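Local coordinates for fimbrial subunit type 1 (Actinomyces oris, PDB 3UXF), which forms the shaft of type 1 fimbriae as their major subunit, a secreted pilin linked to the bacterial cell wall, at residues I209-P215 with A283-Y288; K352-L358 with V420-R426; D443-V448 with P462-V467. All coordinates share one frame; numbering follows the deposited sequence.

Contact 1 of 3, residues I209-P215 with A283-Y288; sequences IPKVDYP and ASEARY
With chi1 of Y214 at -175° and that of Y288 at 179°, each tyrosine turns its ring away from its own backbone N, and the two rings part to either side of their touching CB atoms. The Y214 ring is laid against the helix, where E285 CB sits 3.8 Å from its centroid, almost on the ring normal. The Y288 ring takes P215 CD over one face, 3.5 Å from the centroid; proline suits this place because its CD, next to the ring nitrogen, offers polarised C-H groups to the aromatic face. R287 bends at chi2 (53°), which turns one guanidinium face to K211, whose extended chain crosses it at about a right angle, K211 CB lying 3.7 Å from R287 CZ. Buried I209 puts CG2 3.7 Å from R287 CB.

Polar links run through water. One water joins I209 O to R287 NE, another ties P210 O and V212 N to S284 O, and a third accepts from both K211 NZ and R287 NH1. Outside the pair, R281 bonds to Y214 OH and E285. The helix is thus held by carbon-to-ring packing and bridging water, and the lysine–arginine pair probably needs solvent to screen its like charges.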
# COMPACT_ATOMS: atom_id res chain seq x y z
N ILE A 209 -1.65 -13.48 -3.04
CA ILE A 209 -1.04 -14.77 -2.75
C ILE A 209 -0.78 -15.46 -4.10
O ILE A 209 -1.67 -15.50 -4.94
CB ILE A 209 -2.02 -15.64 -1.95
CG1 ILE A 209 -2.31 -14.97 -0.58
CG2 ILE A 209 -1.46 -17.00 -1.72
CD1 ILE A 209 -3.50 -15.58 0.15
N PRO A 210 0.44 -15.96 -4.32
CA PRO A 210 0.69 -16.66 -5.60
C PRO A 210 -0.23 -17.86 -5.79
O PRO A 210 -0.51 -18.55 -4.83
CB PRO A 210 2.13 -17.15 -5.46
CG PRO A 210 2.74 -16.25 -4.45
CD PRO A 210 1.66 -15.85 -3.50
N LYS A 211 -0.65 -18.12 -7.03
CA LYS A 211 -1.37 -19.36 -7.33
C LYS A 211 -0.39 -20.48 -7.67
O LYS A 211 0.40 -20.34 -8.60
CB LYS A 211 -2.33 -19.13 -8.48
CG LYS A 211 -3.26 -20.34 -8.76
CD LYS A 211 -4.22 -20.01 -9.91
CE LYS A 211 -5.25 -21.14 -10.15
NZ LYS A 211 -6.28 -20.73 -11.17
N VAL A 212 -0.37 -21.54 -6.88
CA VAL A 212 0.49 -22.69 -7.14
C VAL A 212 -0.43 -23.90 -7.33
O VAL A 212 -1.60 -23.81 -7.00
CB VAL A 212 1.49 -22.98 -6.01
CG1 VAL A 212 2.40 -21.76 -5.77
CG2 VAL A 212 0.76 -23.37 -4.72
N ASP A 213 0.11 -25.01 -7.86
CA ASP A 213 -0.70 -26.19 -8.18
C ASP A 213 -0.91 -27.03 -6.95
O ASP A 213 -0.26 -28.06 -6.72
CB ASP A 213 -0.04 -27.02 -9.30
CG ASP A 213 -0.72 -28.37 -9.52
OD1 ASP A 213 -1.95 -28.48 -9.26
OD2 ASP A 213 -0.02 -29.31 -9.96
N TYR A 214 -1.82 -26.55 -6.10
CA TYR A 214 -2.01 -27.18 -4.82
C TYR A 214 -2.34 -28.68 -4.92
O TYR A 214 -1.74 -29.50 -4.23
CB TYR A 214 -3.05 -26.39 -4.01
CG TYR A 214 -3.18 -26.96 -2.64
CD1 TYR A 214 -2.30 -26.58 -1.63
CD2 TYR A 214 -4.14 -27.93 -2.35
CE1 TYR A 214 -2.39 -27.13 -0.39
CE2 TYR A 214 -4.22 -28.50 -1.12
CZ TYR A 214 -3.35 -28.10 -0.12
OH TYR A 214 -3.40 -28.64 1.11
N PRO A 215 -3.29 -29.05 -5.80
CA PRO A 215 -3.63 -30.48 -5.78
C PRO A 215 -2.47 -31.35 -6.28
O PRO A 215 -2.36 -32.51 -5.86
CB PRO A 215 -4.86 -30.57 -6.69
CG PRO A 215 -5.04 -29.27 -7.33
CD PRO A 215 -4.23 -28.24 -6.58
N ALA A 283 -2.58 -20.84 2.80
CA ALA A 283 -2.59 -19.84 1.76
C ALA A 283 -2.56 -20.44 0.34
O ALA A 283 -3.23 -19.92 -0.55
CB ALA A 283 -1.45 -18.83 1.96
N SER A 284 -1.71 -21.44 0.12
CA SER A 284 -1.59 -22.06 -1.19
C SER A 284 -2.96 -22.58 -1.64
O SER A 284 -3.41 -22.34 -2.76
CB SER A 284 -0.60 -23.21 -1.12
OG SER A 284 0.70 -22.76 -0.76
N GLU A 285 -3.62 -23.26 -0.73
CA GLU A 285 -4.93 -23.87 -1.00
C GLU A 285 -6.02 -22.85 -1.23
O GLU A 285 -6.82 -22.95 -2.15
CB GLU A 285 -5.32 -24.77 0.14
CG GLU A 285 -6.68 -25.50 -0.08
CD GLU A 285 -7.05 -26.40 1.09
OE1 GLU A 285 -6.79 -26.04 2.27
OE2 GLU A 285 -7.57 -27.51 0.81
N ALA A 286 -6.05 -21.83 -0.36
CA ALA A 286 -7.09 -20.81 -0.44
C ALA A 286 -7.03 -20.09 -1.77
O ALA A 286 -8.06 -19.80 -2.38
CB ALA A 286 -6.97 -19.80 0.76
N ARG A 287 -5.82 -19.76 -2.23
CA ARG A 287 -5.68 -19.03 -3.46
C ARG A 287 -6.04 -19.93 -4.65
O ARG A 287 -6.66 -19.47 -5.60
CB ARG A 287 -4.24 -18.54 -3.62
CG ARG A 287 -3.94 -17.85 -4.95
CD ARG A 287 -4.89 -16.71 -5.29
NE ARG A 287 -4.61 -16.22 -6.64
CZ ARG A 287 -5.14 -16.77 -7.73
NH1 ARG A 287 -5.98 -17.79 -7.60
NH2 ARG A 287 -4.85 -16.31 -8.95
N TYR A 288 -5.59 -21.18 -4.61
CA TYR A 288 -5.85 -22.10 -5.73
C TYR A 288 -7.36 -22.25 -5.90
O TYR A 288 -7.87 -22.16 -7.02
CB TYR A 288 -5.22 -23.47 -5.47
CG TYR A 288 -5.48 -24.44 -6.60
CD1 TYR A 288 -4.78 -24.33 -7.79
CD2 TYR A 288 -6.46 -25.41 -6.49
CE1 TYR A 288 -5.04 -25.21 -8.86
CE2 TYR A 288 -6.72 -26.29 -7.55
CZ TYR A 288 -6.00 -26.18 -8.72
OH TYR A 288 -6.24 -27.03 -9.79
O HOH W 1 -2.33 -14.29 -7.25
O HOH W 2 -1.95 -21.09 -4.57
O HOH W 3 -7.56 -18.16 -10.20
O HOH W 4 -4.33 -27.94 -11.16

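Contact 2 of 3, residues K352-L358 with V420-R426; sequences KYGKVIL and VEINYLR. Unlike the reference sequence in segment 352-358: I357 (reference Val).
K355 NZ is gripped by E421 OE1 at 2.9 Å, by N423 OD1 at 3.1 Å and by a water that also meets Y424 OH. The lysine chain runs beside N423 and folds at chi3 (-48°) and chi4, curling its ammonium over the neighbouring strand. It meets both oxygens from above their planes, whereas N423 ND2 reaches the same E421 OE1 in its own amide plane, on the anti lone pair. One carboxylate oxygen thus serves two donors, and the N423 amide, accepting through OD1 and giving through ND2, is held at both ends.

The strands themselves pair antiparallel, with bonds in both directions at G354–L425, V356–I422 and L358–V420. Between the first two pairs segment 420-426 has one residue more than its partner, and here the peptide bond before Y424 is cis. At the far end R426 CG lies over one face of the Y353 ring, 3.9 Å from its centroid. The sheet face opposite K355 and Y353 carries V356, L358, V420, I422 and L425, branched side chains fit for a core. This apolar side packs on L447 and Y445 of strand 444-451 and on strands 376-385 and 412-413, while strand 478-484 pairs with 344-362.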
# COMPACT_ATOMS: atom_id res chain seq x y z
N LYS A 352 -0.97 12.71 9.44
CA LYS A 352 -0.40 14.06 9.56
C LYS A 352 -0.96 14.76 10.80
O LYS A 352 -2.16 14.98 10.91
CB LYS A 352 -0.68 14.87 8.29
CG LYS A 352 -0.10 14.24 7.05
CD LYS A 352 -0.52 15.06 5.82
CE LYS A 352 0.03 14.42 4.55
NZ LYS A 352 1.45 14.83 4.30
N TYR A 353 -0.07 15.12 11.73
CA TYR A 353 -0.44 15.74 13.00
C TYR A 353 0.20 17.11 13.10
O TYR A 353 1.39 17.29 12.76
CB TYR A 353 0.05 14.87 14.19
CG TYR A 353 -0.78 13.64 14.45
CD1 TYR A 353 -0.52 12.44 13.80
CD2 TYR A 353 -1.87 13.69 15.32
CE1 TYR A 353 -1.31 11.31 14.01
CE2 TYR A 353 -2.66 12.58 15.54
CZ TYR A 353 -2.38 11.39 14.89
OH TYR A 353 -3.14 10.27 15.12
N GLY A 354 -0.58 18.09 13.56
CA GLY A 354 -0.08 19.45 13.66
C GLY A 354 -0.09 20.02 15.07
O GLY A 354 -0.88 19.64 15.92
N LYS A 355 0.82 20.95 15.30
CA LYS A 355 0.84 21.74 16.54
C LYS A 355 -0.15 22.87 16.44
O LYS A 355 -0.26 23.47 15.37
CB LYS A 355 2.25 22.32 16.69
CG LYS A 355 2.36 23.34 17.83
CD LYS A 355 3.80 23.93 17.99
CE LYS A 355 4.87 22.85 17.99
NZ LYS A 355 4.95 22.16 19.30
N VAL A 356 -0.86 23.18 17.52
CA VAL A 356 -1.68 24.38 17.58
C VAL A 356 -1.06 25.29 18.62
O VAL A 356 -0.75 24.84 19.72
CB VAL A 356 -3.12 24.04 18.02
CG1 VAL A 356 -3.91 25.30 18.24
CG2 VAL A 356 -3.78 23.14 16.93
N ILE A 357 -0.83 26.55 18.27
CA ILE A 357 -0.41 27.53 19.29
C ILE A 357 -1.60 28.43 19.58
O ILE A 357 -2.07 29.12 18.67
CB ILE A 357 0.79 28.38 18.84
CG1 ILE A 357 1.99 27.48 18.60
CG2 ILE A 357 1.15 29.35 19.94
CD1 ILE A 357 3.19 28.20 17.92
N LEU A 358 -2.10 28.40 20.82
CA LEU A 358 -3.26 29.19 21.19
C LEU A 358 -2.73 30.44 21.87
O LEU A 358 -2.02 30.34 22.88
CB LEU A 358 -4.13 28.35 22.13
CG LEU A 358 -5.50 28.87 22.56
CD1 LEU A 358 -6.25 27.74 23.29
CD2 LEU A 358 -5.40 30.07 23.47
N VAL A 420 -0.54 28.83 24.92
CA VAL A 420 -0.35 27.42 25.27
C VAL A 420 -0.29 26.65 23.98
O VAL A 420 -0.96 27.00 23.00
CB VAL A 420 -1.46 26.85 26.20
CG1 VAL A 420 -2.84 26.90 25.54
CG2 VAL A 420 -1.13 25.42 26.65
N GLU A 421 0.55 25.62 23.95
CA GLU A 421 0.59 24.73 22.77
C GLU A 421 -0.30 23.53 23.00
O GLU A 421 -0.33 22.96 24.10
CB GLU A 421 2.02 24.26 22.49
CG GLU A 421 2.93 25.41 22.18
CD GLU A 421 4.28 25.00 21.63
OE1 GLU A 421 4.64 23.80 21.70
OE2 GLU A 421 4.97 25.90 21.12
N ILE A 422 -1.03 23.16 21.96
CA ILE A 422 -1.84 21.96 21.99
C ILE A 422 -1.18 21.00 20.99
O ILE A 422 -1.27 21.18 19.76
CB ILE A 422 -3.29 22.27 21.61
CG1 ILE A 422 -3.87 23.29 22.61
CG2 ILE A 422 -4.10 20.98 21.60
CD1 ILE A 422 -5.25 23.74 22.28
N ASN A 423 -0.46 20.02 21.53
CA ASN A 423 0.36 19.13 20.72
C ASN A 423 -0.08 17.70 20.88
O ASN A 423 0.05 17.18 21.99
CB ASN A 423 1.81 19.16 21.23
CG ASN A 423 2.45 20.53 21.12
OD1 ASN A 423 2.16 21.30 20.19
ND2 ASN A 423 3.33 20.84 22.04
N TYR A 424 -0.57 17.01 19.84
CA TYR A 424 -0.75 17.51 18.49
C TYR A 424 -2.09 16.96 17.99
O TYR A 424 -2.58 15.97 18.51
CB TYR A 424 0.36 16.99 17.58
CG TYR A 424 1.75 17.26 18.11
CD1 TYR A 424 2.43 18.42 17.77
CD2 TYR A 424 2.39 16.36 18.95
CE1 TYR A 424 3.69 18.68 18.24
CE2 TYR A 424 3.66 16.61 19.43
CZ TYR A 424 4.30 17.77 19.08
OH TYR A 424 5.56 18.04 19.55
N LEU A 425 -2.66 17.61 16.98
CA LEU A 425 -3.94 17.19 16.43
C LEU A 425 -3.83 16.74 14.98
O LEU A 425 -3.16 17.38 14.18
CB LEU A 425 -4.96 18.33 16.54
CG LEU A 425 -5.60 18.55 17.91
CD1 LEU A 425 -6.12 19.96 18.04
CD2 LEU A 425 -6.70 17.54 18.15
N ARG A 426 -4.51 15.65 14.65
CA ARG A 426 -4.51 15.14 13.28
C ARG A 426 -5.23 16.12 12.37
O ARG A 426 -6.24 16.70 12.75
CB ARG A 426 -5.20 13.77 13.22
CG ARG A 426 -4.61 12.82 12.18
CD ARG A 426 -5.69 11.93 11.58
NE ARG A 426 -6.78 12.74 11.05
CZ ARG A 426 -8.00 12.78 11.56
NH1 ARG A 426 -8.32 12.02 12.60
NH2 ARG A 426 -8.91 13.57 11.02
O HOH W 5 7.04 20.22 19.46

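Contact 3 of 3, residues D443-V448 with P462-V467; sequences DYYCLV and PLPFRV
Charge and aromatic surface meet where R466 lays its guanidinium flat on the Y444 ring, centres 4.0 Å apart and planes only 17° from parallel, a cation-pi stack. The arginine chain is extended from CG to NE, which carries the flat group out over the tyrosine. There NE gives a hydrogen bond of 2.9 Å to D443 O, lying close to the guanidinium plane, so that one bond at the edge and one ring at the face fix the group's rotation. The D443 carboxylate itself turns to K436.

Backbone bonds join Y445 with F465 and L447 with L463, each pair bonded in both directions. Between them C446 faces P464 as a non-hydrogen-bonded pair, a place that suits proline, which has no N-H to give.

Apolar contacts divide between the two faces. On one, F465 has its CG between the backbone N and the carbonyl carbon (chi1 71°), which swings the ring across the partner strand: Y445 CB lies over its face, 3.8 Å from the centroid, and L447 CG is 3.6 Å from F465 CE1. The Y445 and F465 rings meet obliquely, with planes at 40°. On the other face C446 SG, in a disulfide with C382, touches P464 CG at 3.8 Å, and C446 CB packs on P462 CB.

The arrangement is an antiparallel beta hairpin, stapled by the disulfide to strand 376-385, within the prealbumin-like domain of this pilin.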
# COMPACT_ATOMS: atom_id res chain seq x y z
N ASP A 443 -16.20 18.83 9.69
CA ASP A 443 -14.73 18.62 9.69
C ASP A 443 -14.03 19.73 10.47
O ASP A 443 -13.20 20.46 9.94
CB ASP A 443 -14.21 18.56 8.26
CG ASP A 443 -14.74 17.36 7.52
OD1 ASP A 443 -14.69 16.23 8.05
OD2 ASP A 443 -15.25 17.53 6.39
N TYR A 444 -14.36 19.83 11.76
CA TYR A 444 -13.79 20.85 12.63
C TYR A 444 -13.34 20.27 13.97
O TYR A 444 -13.86 19.25 14.44
CB TYR A 444 -14.81 21.94 12.91
CG TYR A 444 -14.89 22.99 11.85
CD1 TYR A 444 -14.01 24.06 11.85
CD2 TYR A 444 -15.88 22.95 10.87
CE1 TYR A 444 -14.08 25.03 10.89
CE2 TYR A 444 -15.95 23.94 9.90
CZ TYR A 444 -15.06 24.98 9.94
OH TYR A 444 -15.12 25.98 8.99
N TYR A 445 -12.38 20.96 14.58
CA TYR A 445 -12.21 20.87 16.02
C TYR A 445 -12.83 22.12 16.66
O TYR A 445 -13.09 23.10 15.97
CB TYR A 445 -10.71 20.88 16.35
CG TYR A 445 -10.01 19.65 15.85
CD1 TYR A 445 -10.42 18.39 16.28
CD2 TYR A 445 -8.94 19.73 14.97
CE1 TYR A 445 -9.77 17.22 15.81
CE2 TYR A 445 -8.27 18.58 14.49
CZ TYR A 445 -8.70 17.33 14.94
OH TYR A 445 -8.08 16.18 14.46
N CYS A 446 -13.05 22.09 17.98
CA CYS A 446 -13.58 23.24 18.72
C CYS A 446 -12.75 23.40 19.97
O CYS A 446 -12.51 22.42 20.67
CB CYS A 446 -15.05 22.97 19.16
SG CYS A 446 -16.22 23.47 17.82
N LEU A 447 -12.34 24.63 20.26
CA LEU A 447 -11.87 24.94 21.63
C LEU A 447 -13.07 25.22 22.50
O LEU A 447 -14.00 25.86 22.06
CB LEU A 447 -11.00 26.18 21.61
CG LEU A 447 -9.72 26.11 20.80
CD1 LEU A 447 -9.07 27.46 20.79
CD2 LEU A 447 -8.80 25.04 21.37
N VAL A 448 -13.06 24.73 23.73
CA VAL A 448 -14.02 25.21 24.72
C VAL A 448 -13.21 25.85 25.83
O VAL A 448 -12.34 25.23 26.42
CB VAL A 448 -14.87 24.06 25.28
CG1 VAL A 448 -15.69 24.53 26.48
CG2 VAL A 448 -15.78 23.49 24.16
N PRO A 462 -18.45 27.35 21.82
CA PRO A 462 -17.18 26.74 21.42
C PRO A 462 -16.62 27.49 20.23
O PRO A 462 -17.37 28.20 19.52
CB PRO A 462 -17.57 25.33 20.96
CG PRO A 462 -18.98 25.10 21.42
CD PRO A 462 -19.60 26.51 21.45
N LEU A 463 -15.31 27.33 20.00
CA LEU A 463 -14.63 28.09 18.96
C LEU A 463 -14.03 27.14 17.93
O LEU A 463 -13.01 26.50 18.19
CB LEU A 463 -13.50 28.87 19.62
CG LEU A 463 -13.96 29.75 20.78
CD1 LEU A 463 -12.74 30.40 21.44
CD2 LEU A 463 -14.96 30.78 20.31
N PRO A 464 -14.64 27.03 16.75
CA PRO A 464 -14.19 26.06 15.75
C PRO A 464 -12.88 26.49 15.14
O PRO A 464 -12.64 27.70 14.97
CB PRO A 464 -15.30 26.07 14.71
CG PRO A 464 -16.51 26.50 15.50
CD PRO A 464 -15.98 27.55 16.44
N PHE A 465 -12.08 25.51 14.78
CA PHE A 465 -10.83 25.72 14.03
C PHE A 465 -10.45 24.45 13.33
O PHE A 465 -10.98 23.38 13.63
CB PHE A 465 -9.69 26.19 14.97
CG PHE A 465 -9.19 25.11 15.89
CD1 PHE A 465 -9.84 24.87 17.09
CD2 PHE A 465 -8.05 24.35 15.58
CE1 PHE A 465 -9.43 23.87 17.97
CE2 PHE A 465 -7.62 23.35 16.47
CZ PHE A 465 -8.30 23.11 17.66
N ARG A 466 -9.55 24.57 12.36
CA ARG A 466 -9.05 23.41 11.63
C ARG A 466 -7.54 23.36 11.69
O ARG A 466 -6.87 24.41 11.72
CB ARG A 466 -9.49 23.48 10.17
CG ARG A 466 -10.95 23.12 9.98
CD ARG A 466 -11.34 23.29 8.51
NE ARG A 466 -12.67 22.76 8.28
CZ ARG A 466 -13.45 23.12 7.26
NH1 ARG A 466 -13.04 24.04 6.39
NH2 ARG A 466 -14.66 22.57 7.13
N VAL A 467 -7.01 22.14 11.71
CA VAL A 467 -5.60 21.89 11.47
C VAL A 467 -5.55 21.33 10.08
O VAL A 467 -6.16 20.31 9.79
CB VAL A 467 -5.03 20.89 12.53
CG1 VAL A 467 -3.61 20.47 12.15
CG2 VAL A 467 -5.02 21.54 13.92

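In the fold
Contacts 2 and 3 belong to one domain, the prealbumin-like one, and their centres are about 12 Å apart. They touch directly: R426 O and Y445 OH, 2.6 Å apart, probably form a hydrogen bond, V356 CG2 packs on V467 CG2 at 3.6 Å, and L358 CD1 meets L447 CD1 at 3.8 Å, so the apolar sides of the two strand pairs close on each other as in a beta sandwich. Contact 1 lies on the opposite side of the chain's centre, its centre about 48 Å from that of contact 2 and 51 Å from that of contact 3. Of the bound calcium ions, one lies about 6 Å from the P462 side chain in contact 3.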